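CYCLIN domain-containing protein (Chaetomium thermophilum, PDB 6Z3U) probably serves as the cyclin H subunit of the CDK-activating kinase complex, regulating the activity of its cyclin-dependent kinase partner. Local coordinates at residues K119-Y122 with I123-I127; A217-I220 with L221-S224; T321-A324 with C325-L329; R365-L368 with V369-Q372. All blocks are in the same frame, centred on the assembly; numbering follows the deposited sequence.

Interaction 1 of 4, residues K119-Y122 with I123-I127; sequences KRFY and ITNSI
Tyr122 and Ile127 meet where helix 108-124 gives way to a loop, and the tyrosine illustrates how one ring can knit such an end together. Its CB lies 3.9 Å from Asn125 O. With CG beside the backbone N and anti to the carbonyl carbon, chi1 (-81°) carries the ring outward so that its edge lies along the departing backbone of Asn125 and Ser126. The same Asn125 O sits in the ring plane, 3.7 Å from Tyr122 CD1. Further along that edge, Tyr122 CE1 is 3.8 Å from Ser126 O. The methyl CD1 of Ile127 stands almost on the ring normal, 3.4 Å from the centroid of the Tyr122 ring, a CH-pi contact. The opposite face receives CD2 of Phe121, so the ring is sandwiched. At the tip, OH is hydrogen-bonded to Tyr130 O. This is a helix C-terminus within the cyclin-like region: Asn125 is the first residue to leave helical geometry, and its N reaches back to Phe121 O in a weak bond of 3.0 Å, bent to 127° at the hydrogen. Thr124 OG1 is tied to Gly178 O. Around the aromatic cluster, helix 132-146 contributes Met135 and Pro132, helix 83-103 brings Val90, and Asp79 of the kinase chain packs on Asn125.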
loop_
_atom_site.group_PDB
_atom_site.type_symbol
_atom_site.label_atom_id
_atom_site.label_comp_id
_atom_site.label_asym_id
_atom_site.label_seq_id
_atom_site.Cartn_x
_atom_site.Cartn_y
_atom_site.Cartn_z
ATOM N N LYS A 119 15.006 -2.363 9.822
ATOM C CA LYS A 119 15.030 -3.444 10.802
ATOM C C LYS A 119 14.721 -4.785 10.150
ATOM O O LYS A 119 15.328 -5.807 10.490
ATOM C CB LYS A 119 14.030 -3.169 11.926
ATOM C CG LYS A 119 14.355 -1.965 12.787
ATOM C CD LYS A 119 13.308 -1.775 13.880
ATOM C CE LYS A 119 13.738 -2.406 15.198
ATOM N NZ LYS A 119 15.073 -1.935 15.670
ATOM N N ARG A 120 13.776 -4.798 9.211
ATOM C CA ARG A 120 13.432 -6.042 8.535
ATOM C C ARG A 120 14.558 -6.516 7.627
ATOM O O ARG A 120 14.770 -7.726 7.484
ATOM C CB ARG A 120 12.148 -5.853 7.728
ATOM C CG ARG A 120 10.898 -5.682 8.574
ATOM C CD ARG A 120 9.684 -5.517 7.687
ATOM N NE ARG A 120 8.456 -5.329 8.448
ATOM C CZ ARG A 120 7.252 -5.220 7.899
ATOM N NH1 ARG A 120 7.114 -5.279 6.581
ATOM N NH2 ARG A 120 6.186 -5.054 8.668
ATOM N N PHE A 121 15.299 -5.588 7.017
ATOM C CA PHE A 121 16.385 -5.984 6.129
ATOM C C PHE A 121 17.465 -6.741 6.889
ATOM O O PHE A 121 17.987 -7.751 6.402
ATOM C CB PHE A 121 16.976 -4.749 5.448
ATOM C CG PHE A 121 18.139 -5.050 4.542
ATOM C CD1 PHE A 121 17.929 -5.469 3.238
ATOM C CD2 PHE A 121 19.442 -4.914 4.994
ATOM C CE1 PHE A 121 18.997 -5.745 2.402
ATOM C CE2 PHE A 121 20.512 -5.192 4.163
ATOM C CZ PHE A 121 20.289 -5.607 2.867
ATOM N N TYR A 122 17.802 -6.276 8.092
ATOM C CA TYR A 122 18.926 -6.800 8.852
ATOM C C TYR A 122 18.523 -7.895 9.834
ATOM O O TYR A 122 19.281 -8.184 10.768
ATOM C CB TYR A 122 19.633 -5.654 9.581
ATOM C CG TYR A 122 20.585 -4.899 8.680
ATOM C CD1 TYR A 122 21.570 -5.570 7.971
ATOM C CD2 TYR A 122 20.481 -3.523 8.512
ATOM C CE1 TYR A 122 22.435 -4.901 7.141
ATOM C CE2 TYR A 122 21.348 -2.840 7.678
ATOM C CZ TYR A 122 22.321 -3.540 6.994
ATOM O OH TYR A 122 23.196 -2.892 6.158
ATOM N N ILE A 123 17.354 -8.506 9.661
ATOM C CA ILE A 123 17.008 -9.715 10.367
ATOM C C ILE A 123 17.085 -10.903 9.429
ATOM O O ILE A 123 17.431 -12.017 9.860
ATOM C CB ILE A 123 15.593 -9.619 11.012
ATOM C CG1 ILE A 123 15.180 -10.969 11.596
ATOM C CG2 ILE A 123 14.580 -9.123 10.003
ATOM C CD1 ILE A 123 13.999 -10.889 12.524
ATOM N N THR A 124 16.826 -10.683 8.144
ATOM C CA THR A 124 17.107 -11.679 7.130
ATOM C C THR A 124 18.540 -11.608 6.629
ATOM O O THR A 124 19.033 -12.586 6.056
ATOM C CB THR A 124 16.167 -11.530 5.927
ATOM O OG1 THR A 124 16.278 -10.208 5.385
ATOM C CG2 THR A 124 14.722 -11.783 6.330
ATOM N N ASN A 125 19.212 -10.477 6.833
ATOM C CA ASN A 125 20.584 -10.274 6.399
ATOM C C ASN A 125 21.409 -9.798 7.583
ATOM O O ASN A 125 20.889 -9.165 8.507
ATOM C CB ASN A 125 20.670 -9.253 5.259
ATOM C CG ASN A 125 19.919 -9.695 4.024
ATOM O OD1 ASN A 125 20.052 -10.834 3.578
ATOM N ND2 ASN A 125 19.114 -8.801 3.472
ATOM N N SER A 126 22.693 -10.125 7.558
ATOM C CA SER A 126 23.605 -9.744 8.623
ATOM C C SER A 126 24.294 -8.430 8.296
ATOM O O SER A 126 24.487 -8.081 7.129
ATOM C CB SER A 126 24.652 -10.834 8.855
ATOM O OG SER A 126 25.867 -10.257 9.301
ATOM N N ILE A 127 24.667 -7.694 9.347
ATOM C CA ILE A 127 25.391 -6.440 9.178
ATOM C C ILE A 127 26.766 -6.666 8.564
ATOM O O ILE A 127 27.331 -5.750 7.956
ATOM C CB ILE A 127 25.506 -5.722 10.538
ATOM C CG1 ILE A 127 24.154 -5.136 10.945
ATOM C CG2 ILE A 127 26.557 -4.625 10.486
ATOM C CD1 ILE A 127 23.805 -3.845 10.234
#

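Interaction 2 of 4, residues A217-I220 with L221-S224; sequences AREI and LRFS
Ala217 and Leu221 open the last turn of helix 207-221 with an ordinary helical bond, Leu221 N to Ala217 O, 2.9 Å. One residue on, Arg218 O accepts from Arg222 N at the same length, while the two arginine side chains run alongside each other and point the same way. The stem of Arg218 does the touching: its CG lies 3.5 Å from Arg222 NE. A bend at chi3 (56°) then carries its own NE over one face of the Arg222 guanidinium, 3.9 Å from NH1, with the two guanidinium planes 53° apart. This like-charge pairing is probably eased by the acids nearby. Glu219, next in sequence, comes to the edge of the Arg222 group, its carboxylate nearly perpendicular to the guanidinium. The resulting salt bridge, OE2 to Arg222 NH2 at 3.2 Å, is poorly directed and weak as a hydrogen bond. Both partners have further ties: Glu219 OE1 pairs with Arg337, and Arg222 NE with Asp108. Ile220 closes the walk. Its carbonyl O takes two backbone donors, Ser224 N at 2.8 Å and Phe223 N at 3.1 Å. Phe223 is the N-cap residue of helix 224-227, so this doubly used oxygen marks the junction of two helices; Ser224 OG is in turn bonded to Glu332 O. Ile220 and Leu221 pack on Ala243 of helix 236-247, and Ala217 and Arg218 lie on Leu192 of helix 189-200.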
loop_
_atom_site.group_PDB
_atom_site.type_symbol
_atom_site.label_atom_id
_atom_site.label_comp_id
_atom_site.label_asym_id
_atom_site.label_seq_id
_atom_site.Cartn_x
_atom_site.Cartn_y
_atom_site.Cartn_z
ATOM N N ALA A 217 1.973 10.773 23.745
ATOM C CA ALA A 217 1.882 9.466 23.104
ATOM C C ALA A 217 2.398 9.505 21.673
ATOM O O ALA A 217 2.956 8.515 21.187
ATOM C CB ALA A 217 0.435 8.970 23.127
ATOM N N ARG A 218 2.224 10.635 20.982
ATOM C CA ARG A 218 2.727 10.739 19.616
ATOM C C ARG A 218 4.252 10.745 19.586
ATOM O O ARG A 218 4.862 10.065 18.751
ATOM C CB ARG A 218 2.169 11.996 18.949
ATOM C CG ARG A 218 2.420 12.039 17.455
ATOM C CD ARG A 218 1.548 13.068 16.752
ATOM N NE ARG A 218 1.713 14.403 17.321
ATOM C CZ ARG A 218 0.720 15.194 17.720
ATOM N NH1 ARG A 218 -0.548 14.816 17.603
ATOM N NH2 ARG A 218 1.003 16.386 18.227
ATOM N N GLU A 219 4.886 11.502 20.485
ATOM C CA GLU A 219 6.344 11.497 20.554
ATOM C C GLU A 219 6.876 10.116 20.919
ATOM O O GLU A 219 7.925 9.695 20.419
ATOM C CB GLU A 219 6.832 12.538 21.563
ATOM C CG GLU A 219 6.861 13.971 21.039
ATOM C CD GLU A 219 7.724 14.134 19.793
ATOM O OE1 GLU A 219 8.538 13.229 19.503
ATOM O OE2 GLU A 219 7.584 15.167 19.104
ATOM N N ILE A 220 6.175 9.403 21.803
ATOM C CA ILE A 220 6.574 8.039 22.138
ATOM C C ILE A 220 6.505 7.151 20.903
ATOM O O ILE A 220 7.444 6.412 20.590
ATOM C CB ILE A 220 5.699 7.490 23.279
ATOM C CG1 ILE A 220 5.875 8.350 24.534
ATOM C CG2 ILE A 220 6.048 6.029 23.555
ATOM C CD1 ILE A 220 5.052 7.898 25.726
ATOM N N LEU A 221 5.383 7.212 20.180
ATOM C CA LEU A 221 5.231 6.388 18.988
ATOM C C LEU A 221 6.278 6.732 17.939
ATOM O O LEU A 221 6.700 5.860 17.171
ATOM C CB LEU A 221 3.826 6.559 18.410
ATOM C CG LEU A 221 2.666 5.969 19.219
ATOM C CD1 LEU A 221 1.343 6.242 18.517
ATOM C CD2 LEU A 221 2.847 4.475 19.448
ATOM N N ARG A 222 6.711 7.993 17.896
ATOM C CA ARG A 222 7.684 8.443 16.911
ATOM C C ARG A 222 9.084 7.895 17.149
ATOM O O ARG A 222 9.939 8.049 16.270
ATOM C CB ARG A 222 7.738 9.974 16.905
ATOM C CG ARG A 222 6.615 10.632 16.118
ATOM C CD ARG A 222 6.311 12.030 16.635
ATOM N NE ARG A 222 5.433 12.764 15.729
ATOM C CZ ARG A 222 5.458 14.083 15.557
ATOM N NH1 ARG A 222 4.619 14.651 14.703
ATOM N NH2 ARG A 222 6.316 14.834 16.236
ATOM N N PHE A 223 9.351 7.273 18.299
ATOM C CA PHE A 223 10.707 6.825 18.591
ATOM C C PHE A 223 10.728 5.449 19.250
ATOM O O PHE A 223 11.429 4.545 18.785
ATOM C CB PHE A 223 11.410 7.840 19.497
ATOM C CG PHE A 223 12.872 7.566 19.693
ATOM C CD1 PHE A 223 13.797 8.062 18.789
ATOM C CD2 PHE A 223 13.326 6.816 20.764
ATOM C CE1 PHE A 223 15.145 7.820 18.950
ATOM C CE2 PHE A 223 14.677 6.570 20.931
ATOM C CZ PHE A 223 15.587 7.075 20.022
ATOM N N SER A 224 9.968 5.286 20.333
ATOM C CA SER A 224 10.092 4.083 21.156
ATOM C C SER A 224 9.854 2.792 20.383
ATOM O O SER A 224 10.699 1.883 20.472
ATOM C CB SER A 224 9.141 4.186 22.353
ATOM O OG SER A 224 9.736 4.902 23.418
#

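Interaction 3 of 4, residues T321-A324 with C325-L329; sequences TIEA and CRDML
The side chains of Glu323 and Arg326 run alongside each other, pointing the same way, with carboxylate and guanidinium planes 25° apart, yet they do not form a salt bridge. Glu323 OE1 is 4.4 Å from Arg326 NH1 and stands obliquely to the guanidinium; its nearer neighbour is the aliphatic CD of Arg326, at 3.6 Å. The Glu323 chain starts anti to the backbone N (chi1 -158°) and bends at chi2, which lays the carboxylate against the stem of the arginine. Each charged end has its stronger partner elsewhere: Glu323 OE2 is in a salt bridge with Arg249, and Arg326 NH2 is hydrogen-bonded to Ser245 O. Asp327 is a second acid close by, with OD1 4.3 Å from Glu323 OE1; the salt bridge of Glu323 to Arg249 probably eases this. Beneath the side chains the backbone is regular. Cys325 N reaches Thr321 O over 3.0 Å, and Met328 N reaches Ala324 O over 3.2 Å. Cys325 rests on Ala242 of helix 236-247, and Thr321 also meets Phe61 of the RING-type protein chain. The helix, with Thr321, Ile322, Cys325 and Leu329 buried and Ala324 and Asp327 exposed, is one of the packed helices of the all-helical cyclin fold, here in its C-terminal domain.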
loop_
_atom_site.group_PDB
_atom_site.type_symbol
_atom_site.label_atom_id
_atom_site.label_comp_id
_atom_site.label_asym_id
_atom_site.label_seq_id
_atom_site.Cartn_x
_atom_site.Cartn_y
_atom_site.Cartn_z
ATOM N N THR A 321 -1.188 -8.122 27.561
ATOM C CA THR A 321 -0.375 -7.910 26.369
ATOM C C THR A 321 0.094 -6.462 26.270
ATOM O O THR A 321 1.258 -6.202 25.948
ATOM C CB THR A 321 -1.160 -8.301 25.116
ATOM O OG1 THR A 321 -1.584 -9.666 25.219
ATOM C CG2 THR A 321 -0.300 -8.135 23.872
ATOM N N ILE A 322 -0.802 -5.506 26.532
ATOM C CA ILE A 322 -0.412 -4.099 26.497
ATOM C C ILE A 322 0.654 -3.820 27.549
ATOM O O ILE A 322 1.600 -3.059 27.310
ATOM C CB ILE A 322 -1.640 -3.190 26.691
ATOM C CG1 ILE A 322 -2.735 -3.516 25.671
ATOM C CG2 ILE A 322 -1.235 -1.725 26.583
ATOM C CD1 ILE A 322 -2.325 -3.315 24.238
ATOM N N GLU A 323 0.522 -4.432 28.729
ATOM C CA GLU A 323 1.508 -4.218 29.783
ATOM C C GLU A 323 2.870 -4.759 29.366
ATOM O O GLU A 323 3.907 -4.160 29.676
ATOM C CB GLU A 323 1.039 -4.879 31.079
ATOM C CG GLU A 323 1.675 -4.316 32.347
ATOM C CD GLU A 323 1.378 -2.841 32.548
ATOM O OE1 GLU A 323 2.299 -2.094 32.939
ATOM O OE2 GLU A 323 0.224 -2.429 32.308
ATOM N N ALA A 324 2.887 -5.891 28.659
ATOM C CA ALA A 324 4.144 -6.407 28.128
ATOM C C ALA A 324 4.739 -5.439 27.113
ATOM O O ALA A 324 5.950 -5.196 27.110
ATOM C CB ALA A 324 3.922 -7.782 27.500
ATOM N N CYS A 325 3.897 -4.875 26.243
ATOM C CA CYS A 325 4.372 -3.868 25.300
ATOM C C CYS A 325 4.762 -2.583 26.019
ATOM O O CYS A 325 5.733 -1.919 25.637
ATOM C CB CYS A 325 3.295 -3.587 24.253
ATOM S SG CYS A 325 3.770 -2.371 23.006
ATOM N N ARG A 326 4.011 -2.215 27.060
ATOM C CA ARG A 326 4.331 -1.010 27.815
ATOM C C ARG A 326 5.736 -1.087 28.400
ATOM O O ARG A 326 6.456 -0.082 28.443
ATOM C CB ARG A 326 3.299 -0.806 28.923
ATOM C CG ARG A 326 3.223 0.611 29.459
ATOM C CD ARG A 326 2.249 0.701 30.626
ATOM N NE ARG A 326 2.067 2.070 31.105
ATOM C CZ ARG A 326 2.833 2.660 32.020
ATOM N NH1 ARG A 326 3.854 2.010 32.567
ATOM N NH2 ARG A 326 2.578 3.908 32.388
ATOM N N ASP A 327 6.144 -2.275 28.852
ATOM C CA ASP A 327 7.472 -2.433 29.436
ATOM C C ASP A 327 8.556 -2.421 28.364
ATOM O O ASP A 327 9.645 -1.875 28.580
ATOM C CB ASP A 327 7.530 -3.727 30.248
ATOM C CG ASP A 327 6.628 -3.689 31.472
ATOM O OD1 ASP A 327 6.486 -2.606 32.077
ATOM O OD2 ASP A 327 6.056 -4.743 31.824
ATOM N N MET A 328 8.282 -3.020 27.203
ATOM C CA MET A 328 9.260 -3.007 26.120
ATOM C C MET A 328 9.536 -1.585 25.645
ATOM O O MET A 328 10.689 -1.223 25.383
ATOM C CB MET A 328 8.771 -3.875 24.960
ATOM C CG MET A 328 9.745 -3.937 23.793
ATOM S SD MET A 328 9.359 -5.236 22.600
ATOM C CE MET A 328 10.904 -6.144 22.591
ATOM N N LEU A 329 8.489 -0.766 25.528
ATOM C CA LEU A 329 8.666 0.603 25.052
ATOM C C LEU A 329 9.419 1.458 26.063
ATOM O O LEU A 329 10.221 2.319 25.681
ATOM C CB LEU A 329 7.303 1.227 24.747
ATOM C CG LEU A 329 6.810 1.134 23.303
ATOM C CD1 LEU A 329 6.826 -0.302 22.804
ATOM C CD2 LEU A 329 5.416 1.733 23.187
#

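Interaction 4 of 4, residues R365-L368 with V369-Q372; sequences RWNL and VELQ
Asn367 O receives Leu371 N in a bond of 2.8 Å; Asn367 thus anchors the first turn of helix 368-380 through its backbone. Its side chain holds the same turn. CG lies anti to the backbone N (chi1 -169°), which directs the amide to the helix start, where OD1 accepts Glu370 N at 3.2 Å. This donor approaches from above the amide carbonyl plane, well away from the lone-pair positions, although its N-H points fairly directly at the oxygen, with 160° at the hydrogen. The amide also rests on the stem of Glu370, with Asn367 ND2 3.4 Å from Glu370 CG, while the carboxylate beyond pairs with Arg373. The motif is a classic asparagine N-cap: a side-chain oxygen satisfies an amide of the first turn for which the helix itself supplies no carbonyl acceptor, and it probably interacts favourably with the positive end of the helix dipole. One step further, Gln372 N bonds to Leu368 O, also at 2.8 Å. On the apolar side, CD1 of Leu371 lies 4.0 Å from both CB and CG of Arg365, crossing the arginine stem at a slant. The arginine bends at chi3 beyond this contact; NE bonds Tyr130 OH, and NH1 forms a salt bridge with Glu82 of the kinase chain. Leu368, at the start of the helix, is buried against Met135 of helix 132-146 and Ala170.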
loop_
_atom_site.group_PDB
_atom_site.type_symbol
_atom_site.label_atom_id
_atom_site.label_comp_id
_atom_site.label_asym_id
_atom_site.label_seq_id
_atom_site.Cartn_x
_atom_site.Cartn_y
_atom_site.Cartn_z
ATOM N N ARG A 365 30.461 -8.129 -1.345
ATOM C CA ARG A 365 29.147 -7.512 -1.267
ATOM C C ARG A 365 29.146 -6.141 -0.600
ATOM O O ARG A 365 28.142 -5.428 -0.702
ATOM C CB ARG A 365 28.169 -8.417 -0.508
ATOM C CG ARG A 365 27.807 -9.721 -1.201
ATOM C CD ARG A 365 26.798 -10.491 -0.352
ATOM N NE ARG A 365 25.866 -11.284 -1.153
ATOM C CZ ARG A 365 26.034 -12.557 -1.495
ATOM N NH1 ARG A 365 25.106 -13.163 -2.224
ATOM N NH2 ARG A 365 27.116 -13.226 -1.117
ATOM N N TRP A 366 30.227 -5.746 0.070
ATOM C CA TRP A 366 30.199 -4.479 0.794
ATOM C C TRP A 366 30.040 -3.306 -0.166
ATOM O O TRP A 366 29.336 -2.335 0.139
ATOM C CB TRP A 366 31.467 -4.323 1.630
ATOM C CG TRP A 366 31.306 -3.389 2.792
ATOM C CD1 TRP A 366 31.739 -2.098 2.877
ATOM C CD2 TRP A 366 30.672 -3.683 4.044
ATOM N NE1 TRP A 366 31.415 -1.571 4.106
ATOM C CE2 TRP A 366 30.763 -2.525 4.841
ATOM C CE3 TRP A 366 30.044 -4.816 4.570
ATOM C CZ2 TRP A 366 30.238 -2.464 6.132
ATOM C CZ3 TRP A 366 29.527 -4.756 5.853
ATOM C CH2 TRP A 366 29.627 -3.587 6.618
ATOM N N ASN A 367 30.682 -3.374 -1.331
ATOM C CA ASN A 367 30.580 -2.320 -2.339
ATOM C C ASN A 367 29.345 -2.602 -3.184
ATOM O O ASN A 367 29.368 -3.449 -4.081
ATOM C CB ASN A 367 31.839 -2.257 -3.193
ATOM C CG ASN A 367 31.884 -1.025 -4.073
ATOM O OD1 ASN A 367 30.848 -0.505 -4.485
ATOM N ND2 ASN A 367 33.085 -0.549 -4.363
ATOM N N LEU A 368 28.259 -1.880 -2.899
ATOM C CA LEU A 368 27.000 -2.124 -3.593
ATOM C C LEU A 368 27.111 -1.799 -5.076
ATOM O O LEU A 368 26.576 -2.527 -5.920
ATOM C CB LEU A 368 25.889 -1.301 -2.947
ATOM C CG LEU A 368 25.731 -1.513 -1.442
ATOM C CD1 LEU A 368 24.804 -0.458 -0.862
ATOM C CD2 LEU A 368 25.218 -2.912 -1.141
ATOM N N VAL A 369 27.783 -0.696 -5.414
ATOM C CA VAL A 369 27.913 -0.311 -6.816
ATOM C C VAL A 369 28.645 -1.392 -7.600
ATOM O O VAL A 369 28.309 -1.673 -8.756
ATOM C CB VAL A 369 28.624 1.049 -6.934
ATOM C CG1 VAL A 369 28.859 1.394 -8.400
ATOM C CG2 VAL A 369 27.808 2.127 -6.249
ATOM N N GLU A 370 29.667 -2.003 -6.995
ATOM C CA GLU A 370 30.372 -3.086 -7.675
ATOM C C GLU A 370 29.526 -4.353 -7.703
ATOM O O GLU A 370 29.463 -5.038 -8.730
ATOM C CB GLU A 370 31.713 -3.356 -6.996
ATOM C CG GLU A 370 32.772 -2.291 -7.254
ATOM C CD GLU A 370 33.178 -2.191 -8.719
ATOM O OE1 GLU A 370 32.852 -1.168 -9.359
ATOM O OE2 GLU A 370 33.817 -3.138 -9.228
ATOM N N LEU A 371 28.874 -4.683 -6.587
ATOM C CA LEU A 371 27.968 -5.826 -6.576
ATOM C C LEU A 371 26.946 -5.715 -7.701
ATOM O O LEU A 371 26.660 -6.698 -8.395
ATOM C CB LEU A 371 27.264 -5.922 -5.222
ATOM C CG LEU A 371 26.821 -7.310 -4.744
ATOM C CD1 LEU A 371 25.841 -7.184 -3.579
ATOM C CD2 LEU A 371 26.209 -8.128 -5.867
ATOM N N GLN A 372 26.390 -4.520 -7.901
ATOM C CA GLN A 372 25.434 -4.323 -8.985
ATOM C C GLN A 372 26.107 -4.449 -10.346
ATOM O O GLN A 372 25.519 -4.999 -11.285
ATOM C CB GLN A 372 24.763 -2.958 -8.839
ATOM C CG GLN A 372 23.627 -2.718 -9.821
ATOM C CD GLN A 372 22.922 -1.389 -9.604
ATOM O OE1 GLN A 372 21.730 -1.259 -9.880
ATOM N NE2 GLN A 372 23.656 -0.395 -9.114
#

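Along the chain the four contacts follow one another without interleaving. Interaction 1 belongs to the cyclin-like region, interactions 2 and 3 to the cyclin C-terminal domain, and interaction 4 to the start of helix 368-380 and the loop before it. Interactions 2 and 3 have centres 14 Å apart and touch at Ser224 and Leu329, bringing the start of helix 224-227 against the end of helix 313-330. Interactions 1 and 4 are 17 Å apart between centres and touch where Trp366 packs on Ile127; both also have residues at the kinase chain. Interactions 3 and 4, 40 Å apart between centres, lie on opposite sides of the chain's centre. The C-terminal segment thus returns to the first region, near the kinase, while interaction 3 meets the RING-type subunit.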